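Local coordinates for protein glutathione S-transferase (Cupriavidus metallidurans, PDB 4MK3) that probably transfers glutathione to electrophilic substrates, as glutathione S-transferases do, and in this crystal holds glutathione sulfinic acid, at residues 111-116 with 175-180; 117-122 with 158-163. All blocks are in the same frame, centred on the assembly; numbering follows the deposited sequence.

Interaction 1 of 2, residues 111-116 with 175-180; sequences EVRCWE and YTLADV
E116 OE1, which rests against L177 CD2 together with R113 NE, is gripped by two nitrogens of one guanidinium. R113 NE reaches E116 OE1 at 2.9 Å, nearly in line with the C-O bond. R113 NH2 comes to the same E116 OE1 at 2.8 Å, on the syn lone pair, and closes the salt bridge. The grip is side-on, through NE and NH2, and OE1 lies only 3° out of the guanidinium plane; the arginine chain bends at chi2 and chi3 to achieve it one helical turn back. The other carboxylate oxygen, E116 OE2, pairs with K36 of helix 32-44. L177 CD2 packs on this ion pair, 3.7 Å from E116 OE1, and L177 CB meets V112 CG1 at 3.9 Å.

On the other segment a capping box starts helix 177-192. T176 OG1 accepts from A178 N at 3.1 Å, its chi1 of 68° placing the hydroxyl between the backbone N and the carbonyl carbon. In return D179 OD2 takes T176 N at 2.8 Å, using its anti lone pair. V112 CG2 lies 3.6 Å from T176 OG1, an apolar methyl against the capping oxygen. A178 CB presses to 3.3 Å from W115 CB, a tight fit, and touches the near side of the indole before its far end leads away. With E116 OE1, E116 OE2 and T176 OG1 so engaged, helix 106-134 meets the capped helix start, a recognised element of the glutathione transferase C-terminal domain, through carbons packed on one another and on paired polar atoms, with no hydrogen bond across.

Interaction 2 of 2, residues 117-122 with 158-163; sequences ALADGL and TAMSTG
No flat side-chain group offers a face or an edge across this contact: L118, A119 and L122 meet A159 and M160 through aliphatic carbons and a thioether. The helix segments run nearly antiparallel, at 156° between their N-to-C directions, with axes 10.9 Å apart at closest approach. M160 spans much of that separation. With chi2 at 173° and chi3 close to it, its chain is extended beyond CG, which carries the methyl across to helix 106-134. There M160 CE lies 3.6 Å from A119 CA and equally near L122 CD1, whose side chain runs at about a right angle to the methionine. Nearer its root, M160 CG packs at 3.7 Å on L118 CD2. The same leucine methyl, L118 CD2, also reaches A159 CB, more loosely at 4.2 Å. An alanine in place of M160 takes away the methyl that touches A119 and L122 and the CG that packs on L118 CD2, and would probably open a gap between the helices.

Helix 177-192 adds A181 against A119, V182 against M160 and L189 against L122. D120, directed away from the contact, forms salt bridges with K36 of helix 32-44 and R86 of helix 85-94, while P67 of the second subunit packs on L118 and A159.

From the N terminus the chain first builds the sheet and helices 32-44 and 85-94, then enters helix 106-134, which supplies residues 111-116 and 117-122 in succession. Interaction 2 closes the inner loop when helix 143-164 returns, with 35 residues between its segments. Interaction 1 closes the outer one at the start of helix 177-192, with 58 residues between; the two loops nest without crossing. Their centres lie about 10 Å apart, and the W115 indole bridges them, with W115 CH2 at 3.4 Å from M160 O. Helix 106-134 is therefore the shared member that ties both later helices into the all-helical C-terminal domain, and both contacts reach the second subunit.

Interaction 1 of 2, residues 111-116 with 175-180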
loop_
_atom_site.group_PDB
_atom_site.type_symbol
_atom_site.label_atom_id
_atom_site.label_comp_id
_atom_site.label_asym_id
_atom_site.label_seq_id
_atom_site.Cartn_x
_atom_site.Cartn_y
_atom_site.Cartn_z
ATOM N N GLU A 111 6.864 4.543 -13.284
ATOM C CA GLU A 111 5.638 5.090 -13.836
ATOM C C GLU A 111 4.452 4.151 -13.596
ATOM O O GLU A 111 3.405 4.561 -13.128
ATOM C CB GLU A 111 5.835 5.356 -15.327
ATOM C CG GLU A 111 4.658 5.974 -16.037
ATOM C CD GLU A 111 4.888 6.056 -17.553
ATOM O OE1 GLU A 111 5.837 5.412 -18.064
ATOM O OE2 GLU A 111 4.122 6.759 -18.245
ATOM N N VAL A 112 4.639 2.875 -13.892
ATOM C CA VAL A 112 3.599 1.876 -13.691
ATOM C C VAL A 112 3.259 1.689 -12.222
ATOM O O VAL A 112 2.082 1.583 -11.872
ATOM C CB VAL A 112 4.013 0.530 -14.346
ATOM C CG1 VAL A 112 3.139 -0.646 -13.896
ATOM C CG2 VAL A 112 3.978 0.682 -15.856
ATOM N N ARG A 113 4.266 1.650 -11.357
ATOM C CA ARG A 113 3.980 1.445 -9.950
ATOM C C ARG A 113 3.323 2.673 -9.308
ATOM O O ARG A 113 2.514 2.523 -8.385
ATOM C CB ARG A 113 5.253 1.064 -9.198
ATOM C CG ARG A 113 5.933 -0.243 -9.613
ATOM C CD ARG A 113 5.030 -1.357 -10.088
ATOM N NE ARG A 113 4.203 -2.005 -9.071
ATOM C CZ ARG A 113 4.590 -3.004 -8.281
ATOM N NH1 ARG A 113 5.839 -3.440 -8.310
ATOM N NH2 ARG A 113 3.713 -3.552 -7.448
ATOM N N CYS A 114 3.625 3.865 -9.793
ATOM C CA CYS A 114 2.952 5.044 -9.276
ATOM C C CYS A 114 1.481 5.069 -9.713
ATOM O O CYS A 114 0.597 5.382 -8.919
ATOM C CB CYS A 114 3.709 6.296 -9.691
ATOM S SG CYS A 114 2.986 7.802 -9.028
ATOM N N TRP A 115 1.202 4.689 -10.953
ATOM C CA TRP A 115 -0.168 4.505 -11.387
ATOM C C TRP A 115 -0.897 3.519 -10.489
ATOM O O TRP A 115 -2.051 3.739 -10.111
ATOM C CB TRP A 115 -0.230 3.998 -12.824
ATOM C CG TRP A 115 -0.227 5.056 -13.881
ATOM C CD1 TRP A 115 0.804 5.402 -14.717
ATOM C CD2 TRP A 115 -1.332 5.879 -14.233
ATOM N NE1 TRP A 115 0.399 6.423 -15.559
ATOM C CE2 TRP A 115 -0.913 6.714 -15.286
ATOM C CE3 TRP A 115 -2.647 5.991 -13.765
ATOM C CZ2 TRP A 115 -1.758 7.652 -15.881
ATOM C CZ3 TRP A 115 -3.493 6.917 -14.379
ATOM C CH2 TRP A 115 -3.040 7.738 -15.413
ATOM N N GLU A 116 -0.258 2.403 -10.160
ATOM C CA GLU A 116 -0.884 1.414 -9.291
ATOM C C GLU A 116 -1.168 2.008 -7.913
ATOM O O GLU A 116 -2.228 1.789 -7.341
ATOM C CB GLU A 116 -0.021 0.168 -9.173
ATOM C CG GLU A 116 -0.628 -0.892 -8.236
ATOM C CD GLU A 116 0.288 -2.079 -7.973
ATOM O OE1 GLU A 116 1.530 -1.923 -8.011
ATOM O OE2 GLU A 116 -0.222 -3.201 -7.751
ATOM N N TYR A 175 -0.414 -2.000 -22.737
ATOM C CA TYR A 175 -1.167 -2.382 -21.544
ATOM C C TYR A 175 -0.215 -2.893 -20.468
ATOM O O TYR A 175 0.642 -3.738 -20.741
ATOM C CB TYR A 175 -2.114 -3.489 -21.957
ATOM C CG TYR A 175 -3.041 -4.103 -20.921
ATOM C CD1 TYR A 175 -4.193 -3.466 -20.508
ATOM C CD2 TYR A 175 -2.791 -5.367 -20.437
ATOM C CE1 TYR A 175 -5.053 -4.063 -19.619
ATOM C CE2 TYR A 175 -3.652 -5.973 -19.545
ATOM C CZ TYR A 175 -4.784 -5.314 -19.157
ATOM O OH TYR A 175 -5.674 -5.922 -18.309
ATOM N N THR A 176 -0.375 -2.349 -19.270
ATOM C CA THR A 176 0.458 -2.701 -18.124
ATOM C C THR A 176 -0.398 -2.826 -16.872
ATOM O O THR A 176 -1.611 -2.615 -16.872
ATOM C CB THR A 176 1.520 -1.606 -17.837
ATOM O OG1 THR A 176 0.867 -0.414 -17.382
ATOM C CG2 THR A 176 2.393 -1.308 -19.056
ATOM N N LEU A 177 0.276 -3.160 -15.779
ATOM C CA LEU A 177 -0.382 -3.192 -14.483
ATOM C C LEU A 177 -1.043 -1.862 -14.136
ATOM O O LEU A 177 -2.014 -1.836 -13.378
ATOM C CB LEU A 177 0.649 -3.581 -13.419
ATOM C CG LEU A 177 0.171 -3.651 -11.963
ATOM C CD1 LEU A 177 -0.930 -4.682 -11.783
ATOM C CD2 LEU A 177 1.351 -3.979 -11.048
ATOM N N ALA A 178 -0.536 -0.743 -14.669
ATOM C CA ALA A 178 -1.197 0.526 -14.450
ATOM C C ALA A 178 -2.651 0.489 -14.905
ATOM O O ALA A 178 -3.568 0.928 -14.185
ATOM C CB ALA A 178 -0.442 1.645 -15.174
ATOM N N ASP A 179 -2.854 -0.027 -16.113
ATOM C CA ASP A 179 -4.198 -0.132 -16.668
ATOM C C ASP A 179 -5.065 -1.081 -15.883
ATOM O O ASP A 179 -6.242 -0.794 -15.628
ATOM C CB ASP A 179 -4.071 -0.568 -18.126
ATOM C CG ASP A 179 -3.185 0.359 -18.895
ATOM O OD1 ASP A 179 -3.600 1.523 -19.147
ATOM O OD2 ASP A 179 -2.046 -0.054 -19.205
ATOM N N VAL A 180 -4.509 -2.231 -15.507
ATOM C CA VAL A 180 -5.258 -3.176 -14.674
ATOM C C VAL A 180 -5.777 -2.486 -13.409
ATOM O O VAL A 180 -6.955 -2.586 -13.070
ATOM C CB VAL A 180 -4.377 -4.378 -14.287
ATOM C CG1 VAL A 180 -5.115 -5.319 -13.354
ATOM C CG2 VAL A 180 -3.913 -5.137 -15.502
#

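Interaction 2 of 2, residues 117-122 with 158-163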
loop_
_atom_site.group_PDB
_atom_site.type_symbol
_atom_site.label_atom_id
_atom_site.label_comp_id
_atom_site.label_asym_id
_atom_site.label_seq_id
_atom_site.Cartn_x
_atom_site.Cartn_y
_atom_site.Cartn_z
ATOM N N ALA A 117 -0.228 2.775 -7.389
ATOM C CA ALA A 117 -0.428 3.427 -6.088
ATOM C C ALA A 117 -1.581 4.424 -6.135
ATOM O O ALA A 117 -2.328 4.574 -5.152
ATOM C CB ALA A 117 0.844 4.082 -5.630
ATOM N N LEU A 118 -1.720 5.136 -7.238
ATOM C CA LEU A 118 -2.816 6.077 -7.397
ATOM C C LEU A 118 -4.151 5.347 -7.378
ATOM O O LEU A 118 -5.090 5.752 -6.687
ATOM C CB LEU A 118 -2.649 6.861 -8.699
ATOM C CG LEU A 118 -3.739 7.856 -9.079
ATOM C CD1 LEU A 118 -3.981 8.874 -7.972
ATOM C CD2 LEU A 118 -3.372 8.525 -10.391
ATOM N N ALA A 119 -4.259 4.271 -8.148
ATOM C CA ALA A 119 -5.487 3.486 -8.199
ATOM C C ALA A 119 -5.809 2.841 -6.851
ATOM O O ALA A 119 -6.942 2.889 -6.374
ATOM C CB ALA A 119 -5.388 2.441 -9.285
ATOM N N ASP A 120 -4.800 2.251 -6.230
ATOM C CA ASP A 120 -4.980 1.598 -4.939
ATOM C C ASP A 120 -5.376 2.642 -3.893
ATOM O O ASP A 120 -6.155 2.356 -2.987
ATOM C CB ASP A 120 -3.664 0.932 -4.498
ATOM C CG ASP A 120 -3.373 -0.415 -5.185
ATOM O OD1 ASP A 120 -4.129 -0.857 -6.076
ATOM O OD2 ASP A 120 -2.358 -1.032 -4.793
ATOM N N GLY A 121 -4.811 3.836 -3.995
ATOM C CA GLY A 121 -5.160 4.912 -3.068
ATOM C C GLY A 121 -6.582 5.394 -3.199
ATOM O O GLY A 121 -7.252 5.731 -2.194
ATOM N N LEU A 122 -7.072 5.456 -4.428
ATOM C CA LEU A 122 -8.480 5.741 -4.683
ATOM C C LEU A 122 -9.326 4.648 -3.992
ATOM O O LEU A 122 -10.286 4.956 -3.261
ATOM C CB LEU A 122 -8.735 5.808 -6.195
ATOM C CG LEU A 122 -10.147 6.185 -6.621
ATOM C CD1 LEU A 122 -10.153 6.608 -8.082
ATOM C CD2 LEU A 122 -11.164 5.058 -6.430
ATOM N N THR A 158 -9.351 12.984 -11.112
ATOM C CA THR A 158 -8.828 14.063 -11.938
ATOM C C THR A 158 -7.387 13.750 -12.337
ATOM O O THR A 158 -6.999 13.967 -13.484
ATOM C CB THR A 158 -8.866 15.354 -11.178
ATOM O OG1 THR A 158 -10.234 15.699 -10.936
ATOM C CG2 THR A 158 -8.227 16.483 -11.973
ATOM N N ALA A 159 -6.592 13.253 -11.406
ATOM C CA ALA A 159 -5.207 12.913 -11.723
ATOM C C ALA A 159 -5.128 11.781 -12.732
ATOM O O ALA A 159 -4.262 11.780 -13.611
ATOM C CB ALA A 159 -4.426 12.553 -10.454
ATOM N N MET A 160 -6.007 10.795 -12.614
ATOM C CA MET A 160 -5.998 9.696 -13.576
ATOM C C MET A 160 -6.320 10.252 -14.965
ATOM O O MET A 160 -5.699 9.851 -15.952
ATOM C CB MET A 160 -7.026 8.635 -13.223
ATOM C CG MET A 160 -6.682 7.807 -11.999
ATOM S SD MET A 160 -8.072 6.732 -11.583
ATOM C CE MET A 160 -7.370 5.746 -10.273
ATOM N N SER A 161 -7.307 11.136 -15.051
ATOM C CA SER A 161 -7.676 11.685 -16.343
ATOM C C SER A 161 -6.522 12.552 -16.898
ATOM O O SER A 161 -6.186 12.464 -18.085
ATOM C CB SER A 161 -8.974 12.491 -16.223
ATOM O OG SER A 161 -9.333 13.119 -17.448
ATOM N N THR A 162 -5.907 13.362 -16.047
ATOM C CA THR A 162 -4.779 14.208 -16.467
ATOM C C THR A 162 -3.597 13.343 -16.935
ATOM O O THR A 162 -2.975 13.620 -17.972
ATOM C CB THR A 162 -4.376 15.135 -15.326
ATOM O OG1 THR A 162 -5.459 16.048 -15.093
ATOM C CG2 THR A 162 -3.123 15.961 -15.703
ATOM N N GLY A 163 -3.334 12.270 -16.199
ATOM C CA GLY A 163 -2.213 11.382 -16.498
ATOM C C GLY A 163 -2.399 10.575 -17.761
ATOM O O GLY A 163 -1.448 10.382 -18.524
#